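Local atomic coordinates of synaptonemal complex protein 2 (Mus musculus, PDB entry 5IWZ), a protein that forms a major part of the axial and lateral elements of synaptonemal complexes, and is required for normal meiotic chromosome synapsis and for inserting SYCP3 into them. Residues V41-K47 and N82-L86; S244-I248 and G273-D277; C286-G292 and E372-D378. One frame throughout, in Å; residues are numbered along the deposited sequence.

Interaction 1 (V41-K47 and N82-L86); sequences VKIKCSK and NIFIL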
loop_
_atom_site.group_PDB
_atom_site.type_symbol
_atom_site.label_atom_id
_atom_site.label_comp_id
_atom_site.label_asym_id
_atom_site.label_seq_id
_atom_site.Cartn_x
_atom_site.Cartn_y
_atom_site.Cartn_z
ATOM N N VAL A 41 -2.216 -26.848 18.610
ATOM C CA VAL A 41 -2.405 -26.199 19.907
ATOM C C VAL A 41 -3.738 -25.461 19.969
ATOM O O VAL A 41 -4.163 -24.802 19.006
ATOM C CB VAL A 41 -1.240 -25.243 20.214
ATOM C CG1 VAL A 41 -1.350 -24.711 21.653
ATOM C CG2 VAL A 41 0.089 -25.937 19.999
ATOM N N LYS A 42 -4.392 -25.555 21.124
ATOM C CA LYS A 42 -5.637 -24.859 21.415
ATOM C C LYS A 42 -5.373 -23.810 22.484
ATOM O O LYS A 42 -4.924 -24.141 23.588
ATOM C CB LYS A 42 -6.713 -25.839 21.878
ATOM C CG LYS A 42 -7.003 -26.921 20.853
ATOM C CD LYS A 42 -8.216 -27.739 21.214
ATOM C CE LYS A 42 -8.905 -28.196 19.952
ATOM N NZ LYS A 42 -8.072 -27.884 18.760
ATOM N N ILE A 43 -5.649 -22.553 22.153
ATOM C CA ILE A 43 -5.499 -21.440 23.082
ATOM C C ILE A 43 -6.874 -21.092 23.621
ATOM O O ILE A 43 -7.760 -20.679 22.865
ATOM C CB ILE A 43 -4.853 -20.222 22.411
ATOM C CG1 ILE A 43 -3.556 -20.624 21.709
ATOM C CG2 ILE A 43 -4.598 -19.143 23.451
ATOM C CD1 ILE A 43 -2.968 -19.522 20.807
ATOM N N LYS A 44 -7.054 -21.262 24.925
ATOM C CA LYS A 44 -8.322 -20.940 25.553
ATOM C C LYS A 44 -8.357 -19.459 25.898
ATOM O O LYS A 44 -7.454 -18.947 26.566
ATOM C CB LYS A 44 -8.531 -21.786 26.807
ATOM C CG LYS A 44 -9.645 -21.275 27.695
ATOM C CD LYS A 44 -9.242 -21.265 29.162
ATOM C CE LYS A 44 -10.246 -20.475 29.996
ATOM N NZ LYS A 44 -10.185 -19.009 29.687
ATOM N N CYS A 45 -9.398 -18.772 25.437
ATOM C CA CYS A 45 -9.604 -17.368 25.748
ATOM C C CYS A 45 -11.013 -17.147 26.275
ATOM O O CYS A 45 -11.943 -17.898 25.965
ATOM C CB CYS A 45 -9.376 -16.487 24.523
ATOM S SG CYS A 45 -7.680 -16.493 24.001
ATOM N N SER A 46 -11.163 -16.082 27.047
ATOM C CA SER A 46 -12.427 -15.802 27.698
ATOM C C SER A 46 -13.331 -14.946 26.821
ATOM O O SER A 46 -12.940 -14.431 25.771
ATOM C CB SER A 46 -12.196 -15.098 29.025
ATOM O OG SER A 46 -11.890 -13.740 28.788
ATOM N N LYS A 47 -14.566 -14.794 27.299
ATOM C CA LYS A 47 -15.559 -13.932 26.671
ATOM C C LYS A 47 -15.128 -12.470 26.692
ATOM O O LYS A 47 -15.565 -11.681 25.844
ATOM C CB LYS A 47 -16.897 -14.112 27.403
ATOM C CG LYS A 47 -18.120 -13.660 26.661
ATOM C CD LYS A 47 -18.550 -14.685 25.620
ATOM C CE LYS A 47 -19.974 -14.405 25.128
ATOM N NZ LYS A 47 -20.165 -14.903 23.731
ATOM N N ASN A 82 -6.188 -20.558 16.228
ATOM C CA ASN A 82 -5.988 -21.496 17.324
ATOM C C ASN A 82 -6.663 -21.044 18.607
ATOM O O ASN A 82 -6.502 -21.698 19.641
ATOM C CB ASN A 82 -4.493 -21.711 17.583
ATOM C CG ASN A 82 -3.813 -22.462 16.466
ATOM O OD1 ASN A 82 -3.361 -21.870 15.479
ATOM N ND2 ASN A 82 -3.730 -23.780 16.612
ATOM N N ILE A 83 -7.405 -19.961 18.566
ATOM C CA ILE A 83 -8.092 -19.410 19.724
ATOM C C ILE A 83 -9.489 -20.001 19.783
ATOM O O ILE A 83 -10.151 -20.164 18.754
ATOM C CB ILE A 83 -8.129 -17.872 19.634
ATOM C CG1 ILE A 83 -6.726 -17.304 19.878
ATOM C CG2 ILE A 83 -9.134 -17.282 20.605
ATOM C CD1 ILE A 83 -6.626 -15.810 19.689
ATOM N N PHE A 84 -9.928 -20.347 20.994
ATOM C CA PHE A 84 -11.269 -20.836 21.247
ATOM C C PHE A 84 -11.815 -20.089 22.450
ATOM O O PHE A 84 -11.079 -19.788 23.391
ATOM C CB PHE A 84 -11.277 -22.363 21.473
ATOM C CG PHE A 84 -10.823 -23.150 20.267
ATOM C CD1 PHE A 84 -11.742 -23.624 19.341
ATOM C CD2 PHE A 84 -9.474 -23.388 20.043
ATOM C CE1 PHE A 84 -11.320 -24.330 18.213
ATOM C CE2 PHE A 84 -9.045 -24.095 18.917
ATOM C CZ PHE A 84 -9.972 -24.568 18.004
ATOM N N ILE A 85 -13.089 -19.733 22.384
ATOM C CA ILE A 85 -13.772 -19.036 23.467
ATOM C C ILE A 85 -15.000 -19.861 23.826
ATOM O O ILE A 85 -15.891 -20.047 22.986
ATOM C CB ILE A 85 -14.168 -17.602 23.072
ATOM C CG1 ILE A 85 -12.935 -16.817 22.614
ATOM C CG2 ILE A 85 -14.850 -16.890 24.232
ATOM C CD1 ILE A 85 -13.253 -15.430 22.074
ATOM N N LEU A 86 -15.032 -20.370 25.062
ATOM C CA LEU A 86 -16.095 -21.255 25.540
ATOM C C LEU A 86 -16.388 -22.363 24.530
ATOM O O LEU A 86 -17.539 -22.659 24.206
ATOM C CB LEU A 86 -17.357 -20.458 25.873
ATOM C CG LEU A 86 -17.123 -19.411 26.966
ATOM C CD1 LEU A 86 -18.400 -18.665 27.305
ATOM C CD2 LEU A 86 -16.501 -20.048 28.214
#

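Interaction 2 (S244-I248 and G273-D277); sequences SMDFI and GILGD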
loop_
_atom_site.group_PDB
_atom_site.type_symbol
_atom_site.label_atom_id
_atom_site.label_comp_id
_atom_site.label_asym_id
_atom_site.label_seq_id
_atom_site.Cartn_x
_atom_site.Cartn_y
_atom_site.Cartn_z
ATOM N N SER A 244 -13.575 16.475 -15.576
ATOM C CA SER A 244 -14.048 17.701 -16.214
ATOM C C SER A 244 -13.524 17.835 -17.642
ATOM O O SER A 244 -14.228 18.348 -18.521
ATOM C CB SER A 244 -13.630 18.920 -15.387
ATOM O OG SER A 244 -14.158 18.874 -14.073
ATOM N N MET A 245 -12.291 17.390 -17.893
ATOM C CA MET A 245 -11.675 17.573 -19.203
ATOM C C MET A 245 -12.190 16.506 -20.168
ATOM O O MET A 245 -12.076 15.308 -19.891
ATOM C CB MET A 245 -10.149 17.515 -19.100
ATOM C CG MET A 245 -9.467 17.351 -20.468
ATOM S SD MET A 245 -7.657 17.531 -20.577
ATOM C CE MET A 245 -7.361 18.976 -19.571
ATOM N N ASP A 246 -12.740 16.944 -21.308
ATOM C CA ASP A 246 -13.318 16.005 -22.272
ATOM C C ASP A 246 -12.288 14.985 -22.748
ATOM O O ASP A 246 -12.571 13.779 -22.799
ATOM C CB ASP A 246 -13.910 16.765 -23.457
ATOM C CG ASP A 246 -15.202 17.480 -23.103
ATOM O OD1 ASP A 246 -15.858 18.017 -24.021
ATOM O OD2 ASP A 246 -15.561 17.501 -21.905
ATOM N N PHE A 247 -11.081 15.453 -23.089
ATOM C CA PHE A 247 -10.002 14.562 -23.504
ATOM C C PHE A 247 -9.798 13.423 -22.510
ATOM O O PHE A 247 -9.627 12.266 -22.906
ATOM C CB PHE A 247 -8.713 15.374 -23.670
ATOM C CG PHE A 247 -7.521 14.562 -24.093
ATOM C CD1 PHE A 247 -6.706 13.947 -23.144
ATOM C CD2 PHE A 247 -7.191 14.440 -25.439
ATOM C CE1 PHE A 247 -5.599 13.206 -23.527
ATOM C CE2 PHE A 247 -6.086 13.703 -25.833
ATOM C CZ PHE A 247 -5.285 13.086 -24.872
ATOM N N ILE A 248 -9.836 13.727 -21.213
ATOM C CA ILE A 248 -9.569 12.716 -20.191
ATOM C C ILE A 248 -10.775 11.798 -20.002
ATOM O O ILE A 248 -10.632 10.574 -19.901
ATOM C CB ILE A 248 -9.150 13.396 -18.871
ATOM C CG1 ILE A 248 -7.768 14.058 -19.034
ATOM C CG2 ILE A 248 -9.187 12.397 -17.706
ATOM C CD1 ILE A 248 -7.330 14.916 -17.852
ATOM N N GLY A 273 0.067 13.039 -19.903
ATOM C CA GLY A 273 0.536 13.822 -21.029
ATOM C C GLY A 273 -0.285 15.080 -21.227
ATOM O O GLY A 273 0.264 16.178 -21.349
ATOM N N ILE A 274 -1.614 14.945 -21.218
ATOM C CA ILE A 274 -2.468 16.093 -21.523
ATOM C C ILE A 274 -2.377 17.153 -20.429
ATOM O O ILE A 274 -2.615 18.338 -20.685
ATOM C CB ILE A 274 -3.928 15.647 -21.749
ATOM C CG1 ILE A 274 -4.666 16.670 -22.616
ATOM C CG2 ILE A 274 -4.672 15.531 -20.432
ATOM C CD1 ILE A 274 -3.889 17.111 -23.841
ATOM N N LEU A 275 -2.047 16.762 -19.203
ATOM C CA LEU A 275 -1.980 17.745 -18.129
ATOM C C LEU A 275 -0.817 18.715 -18.298
ATOM O O LEU A 275 -0.783 19.735 -17.598
ATOM C CB LEU A 275 -1.874 17.038 -16.771
ATOM C CG LEU A 275 -3.172 16.362 -16.325
ATOM C CD1 LEU A 275 -2.914 15.611 -15.050
ATOM C CD2 LEU A 275 -4.265 17.394 -16.127
ATOM N N GLY A 276 0.126 18.424 -19.200
ATOM C CA GLY A 276 1.217 19.351 -19.467
ATOM C C GLY A 276 1.991 19.652 -18.201
ATOM O O GLY A 276 2.199 18.783 -17.357
ATOM N N ASP A 277 2.374 20.914 -18.030
ATOM C CA ASP A 277 3.188 21.301 -16.882
ATOM C C ASP A 277 2.440 21.212 -15.560
ATOM O O ASP A 277 3.042 21.460 -14.511
ATOM C CB ASP A 277 3.729 22.708 -17.103
ATOM C CG ASP A 277 4.359 22.857 -18.463
ATOM O OD1 ASP A 277 3.714 22.510 -19.468
ATOM O OD2 ASP A 277 5.522 23.287 -18.559
#

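Interaction 3 (C286-G292 and E372-D378); sequences CLSAFLG and ELLFYFD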
loop_
_atom_site.group_PDB
_atom_site.type_symbol
_atom_site.label_atom_id
_atom_site.label_comp_id
_atom_site.label_asym_id
_atom_site.label_seq_id
_atom_site.Cartn_x
_atom_site.Cartn_y
_atom_site.Cartn_z
ATOM N N CYS A 286 12.369 4.339 -22.039
ATOM C CA CYS A 286 13.740 4.078 -21.636
ATOM C C CYS A 286 14.357 3.054 -22.582
ATOM O O CYS A 286 13.686 2.108 -23.012
ATOM C CB CYS A 286 13.778 3.575 -20.193
ATOM S SG CYS A 286 15.375 3.016 -19.597
ATOM N N LEU A 287 15.626 3.262 -22.926
ATOM C CA LEU A 287 16.290 2.393 -23.893
ATOM C C LEU A 287 16.745 1.086 -23.251
ATOM O O LEU A 287 16.579 0.015 -23.843
ATOM C CB LEU A 287 17.489 3.122 -24.516
ATOM C CG LEU A 287 17.122 4.452 -25.186
ATOM C CD1 LEU A 287 18.378 5.251 -25.550
ATOM C CD2 LEU A 287 16.250 4.197 -26.445
ATOM N N SER A 288 17.331 1.164 -22.055
ATOM C CA SER A 288 17.816 0.019 -21.290
ATOM C C SER A 288 18.133 0.471 -19.866
ATOM O O SER A 288 18.485 1.634 -19.629
ATOM C CB SER A 288 19.060 -0.612 -21.935
ATOM O OG SER A 288 20.099 0.337 -22.047
ATOM N N ALA A 289 17.996 -0.457 -18.920
ATOM C CA ALA A 289 18.250 -0.183 -17.515
ATOM C C ALA A 289 19.170 -1.254 -16.963
ATOM O O ALA A 289 19.121 -2.403 -17.406
ATOM C CB ALA A 289 16.949 -0.133 -16.705
ATOM N N PHE A 290 20.030 -0.852 -16.010
ATOM C CA PHE A 290 21.041 -1.704 -15.386
ATOM C C PHE A 290 21.064 -1.521 -13.869
ATOM O O PHE A 290 20.981 -0.396 -13.367
ATOM C CB PHE A 290 22.450 -1.403 -15.929
ATOM C CG PHE A 290 22.632 -1.805 -17.362
ATOM C CD1 PHE A 290 23.297 -2.974 -17.685
ATOM C CD2 PHE A 290 22.095 -1.035 -18.391
ATOM C CE1 PHE A 290 23.445 -3.362 -19.012
ATOM C CE2 PHE A 290 22.242 -1.418 -19.723
ATOM C CZ PHE A 290 22.918 -2.579 -20.033
ATOM N N LEU A 291 21.190 -2.634 -13.146
ATOM C CA LEU A 291 21.550 -2.639 -11.725
ATOM C C LEU A 291 23.000 -3.092 -11.628
ATOM O O LEU A 291 23.295 -4.266 -11.856
ATOM C CB LEU A 291 20.636 -3.566 -10.929
ATOM C CG LEU A 291 21.048 -3.770 -9.474
ATOM C CD1 LEU A 291 21.024 -2.419 -8.775
ATOM C CD2 LEU A 291 20.086 -4.728 -8.784
ATOM N N GLY A 292 23.905 -2.173 -11.288
ATOM C CA GLY A 292 25.316 -2.516 -11.365
ATOM C C GLY A 292 25.662 -2.837 -12.812
ATOM O O GLY A 292 25.414 -2.038 -13.725
ATOM N N GLU A 372 24.033 0.756 -7.710
ATOM C CA GLU A 372 23.816 1.825 -8.666
ATOM C C GLU A 372 22.839 1.341 -9.723
ATOM O O GLU A 372 22.903 0.192 -10.162
ATOM C CB GLU A 372 25.140 2.268 -9.308
ATOM C CG GLU A 372 25.996 1.111 -9.787
ATOM C CD GLU A 372 27.351 1.565 -10.294
ATOM O OE1 GLU A 372 28.373 0.931 -9.931
ATOM O OE2 GLU A 372 27.385 2.567 -11.045
ATOM N N LEU A 373 21.920 2.218 -10.096
ATOM C CA LEU A 373 20.950 1.976 -11.149
ATOM C C LEU A 373 21.251 2.920 -12.301
ATOM O O LEU A 373 21.417 4.125 -12.085
ATOM C CB LEU A 373 19.524 2.202 -10.639
ATOM C CG LEU A 373 18.933 1.080 -9.790
ATOM C CD1 LEU A 373 17.754 1.630 -8.995
ATOM C CD2 LEU A 373 18.486 -0.068 -10.690
ATOM N N LEU A 374 21.318 2.372 -13.511
ATOM C CA LEU A 374 21.617 3.122 -14.724
ATOM C C LEU A 374 20.422 3.050 -15.663
ATOM O O LEU A 374 19.895 1.964 -15.924
ATOM C CB LEU A 374 22.861 2.563 -15.432
ATOM C CG LEU A 374 24.261 2.901 -14.919
ATOM C CD1 LEU A 374 24.523 2.423 -13.466
ATOM C CD2 LEU A 374 25.284 2.304 -15.873
ATOM N N PHE A 375 19.983 4.204 -16.149
ATOM C CA PHE A 375 18.890 4.299 -17.104
ATOM C C PHE A 375 19.398 5.052 -18.327
ATOM O O PHE A 375 19.900 6.176 -18.198
ATOM C CB PHE A 375 17.682 5.021 -16.495
ATOM C CG PHE A 375 17.145 4.381 -15.228
ATOM C CD1 PHE A 375 16.119 3.437 -15.289
ATOM C CD2 PHE A 375 17.663 4.718 -13.993
ATOM C CE1 PHE A 375 15.619 2.851 -14.138
ATOM C CE2 PHE A 375 17.170 4.132 -12.823
ATOM C CZ PHE A 375 16.144 3.200 -12.900
ATOM N N TYR A 376 19.289 4.432 -19.501
ATOM C CA TYR A 376 19.654 5.077 -20.763
ATOM C C TYR A 376 18.399 5.584 -21.464
ATOM O O TYR A 376 17.436 4.833 -21.653
ATOM C CB TYR A 376 20.406 4.112 -21.684
ATOM C CG TYR A 376 21.802 3.758 -21.217
ATOM C CD1 TYR A 376 22.012 2.685 -20.355
ATOM C CD2 TYR A 376 22.908 4.489 -21.638
ATOM C CE1 TYR A 376 23.279 2.352 -19.919
ATOM C CE2 TYR A 376 24.190 4.160 -21.212
ATOM C CZ TYR A 376 24.364 3.090 -20.356
ATOM O OH TYR A 376 25.622 2.755 -19.922
ATOM N N PHE A 377 18.417 6.857 -21.841
ATOM C CA PHE A 377 17.299 7.522 -22.487
ATOM C C PHE A 377 17.740 8.140 -23.808
ATOM O O PHE A 377 18.915 8.441 -24.011
ATOM C CB PHE A 377 16.731 8.638 -21.604
ATOM C CG PHE A 377 16.131 8.157 -20.310
ATOM C CD1 PHE A 377 14.820 7.692 -20.262
ATOM C CD2 PHE A 377 16.866 8.208 -19.141
ATOM C CE1 PHE A 377 14.254 7.275 -19.056
ATOM C CE2 PHE A 377 16.310 7.785 -17.930
ATOM C CZ PHE A 377 15.010 7.309 -17.894
ATOM N N ASP A 378 16.771 8.334 -24.703
ATOM C CA ASP A 378 17.002 9.138 -25.892
ATOM C C ASP A 378 17.419 10.556 -25.499
ATOM O O ASP A 378 16.886 11.139 -24.554
ATOM C CB ASP A 378 15.745 9.184 -26.748
ATOM C CG ASP A 378 15.963 9.940 -28.047
ATOM O OD1 ASP A 378 16.511 9.337 -28.993
ATOM O OD2 ASP A 378 15.609 11.135 -28.110
#

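Interaction 1 (V41-K47 and N82-L86)
Lys42 overlaps the far end of the Phe84 ring: its CG lies 4.0 Å from Phe84 CE2, and the chain, bent at its last two torsions, brings NZ within 3.9 Å of Phe84 CZ. The ammonium group comes obliquely to the CE2-CZ side of the ring. Beneath it runs a short parallel beta ladder within the armadillo-repeat-like domain, where strands 43-45 and 83-85 are joined by a connection that is largely helical. The bridges pair Ile43 with Ile83 and Lys44 with Phe84. Three backbone bonds stitch the strands together, Ile43 N to Asn82 O, Phe84 N to Ile43 O and Cys45 N to Phe84 O, the last at 2.8 Å. Ile43, Cys45 and Ile83 share the face opposite Phe84; there the CG2 branch of Ile83 meets Cys45 SG at 3.8 Å. Leu13, on helix 13-23, touches both isoleucines, while Thr93 and Met94 of helix 90-97 pack on Ile85. Asn82 extends the ladder past its first bridge. With CG set beside its own backbone N (chi1 -69°), the amide reaches the Val41 carbonyl, ahead of the first bridge, and Asn82 ND2 donates to Val41 O at 2.6 Å. Replacing Asn82 by alanine is likely to leave the Val41 carbonyl without this donor and the lead-in to strand 43-45 freer to move. That bond is well formed: the N-H points at the oxygen at 158°, ND2 lies in the carbonyl plane of Val41, and the oxygen sits only 14° out of the Asn82 amide plane.

Interaction 2 (S244-I248 and G273-D277)
Ile274 packs against Met245, Phe247 and Ile248 where helix 246-253 begins and helix 260-274 runs out. Its two branches have separate tasks. CG1 extends opposite the backbone N (chi1 -156°) and lies over one face of the Phe247 ring, 3.8 Å from the centroid and 26° off the normal, a CH-pi contact displaced toward the CD1 rim. CG2 turns instead toward the other two residues, meeting Met245 SD at 3.6 Å and Ile248 CG1 at 3.7 Å. In Met245, at the N-cap position, CG anti to the backbone N and a chain straight through chi2 (170°) carry SD out to Ile274; the bend at chi3 only turns CE aside. Phe247 comes from the opposite direction and also rests on Leu270 of helix 260-274. Deeper in, Ile248 CD1 makes a longer approach to Leu275 CD2, at 4.3 Å, and Ile248 touches Val271 as well. The touching groups are all carbon or thioether sulfur, so the join between these helix ends rests on shape and dispersion, with little directional restraint.

Interaction 3 (C286-G292 and E372-D378)
Ala289 and Phe375 face each other across a non-hydrogen-bonded pair, their CA atoms 4.5 Å apart, in the tightly packed half of this antiparallel ladder. Ala289 CB comes obliquely to the ring at Phe375 CD1, 3.9 Å away. On the same buried face, Leu291 CD1 meets Leu373 CD2 at 4.0 Å. Phe320 lies edge-to-face with Phe375, and Ile309 of strand 308-312 touches Cys286, Phe375 and Phe377. Cys286 extends this apolar layer: its SG stands above the Phe377 ring, 4.8 Å from the centroid and 22° off the normal, a long sulfur-aromatic contact.

The other face, bearing Ser288, Phe290, Leu374 and Tyr376, is only partly buried and forms the solvent side. Here the Phe290 and Tyr376 rings cross obliquely, planes at 80° and centroids 6.0 Å apart, with Phe290 CD2 at the edge of the tyrosine ring, 3.9 Å from Tyr376 CE1. Ser288 OG, held between its own backbone N and carbonyl carbon (chi1 58°), reaches the near side of the tyrosine ring at CD1. Leu354 of strand 352-359 packs on both Leu374 and Tyr376.

Between the two faces, Phe290 and Leu374 exchange backbone bonds in both directions, flanked by Tyr376 N to Ser288 O and, at the ends, by Leu287 N to Tyr376 O and Gly292 N to Glu372 O. Leu287, at the solvent-exposed end of the contact, lays CD1 3.4 Å from Phe377 C. Strand 372-378 thus has 288-291 on one side and 352-359 on the other, a central position in the five-stranded antiparallel sheet of the Spt16M-like domain, consistent with a pleckstrin-homology-like fold.

In the fold
The three contacts lie in the N-terminal part of a longer protein and follow one another along the chain without touching. Interaction 1 lies in its armadillo-repeat-like domain and interaction 3 in its Spt16M-like domain, their centres 55 Å apart; interaction 2 is nearer the latter, with about 15 Å between nearest atoms. No two share a helix or strand. Interactions 1 and 3 are both partly buried beta ladders, but one is a short parallel pair beside helices, with a side-chain amide extending it, whereas the other is antiparallel, longer and aromatic-rich. Interaction 2 is a smaller surface contact, burying 202 Å² against 535 and 619 Å², and uses apolar side chains instead of backbone bonds.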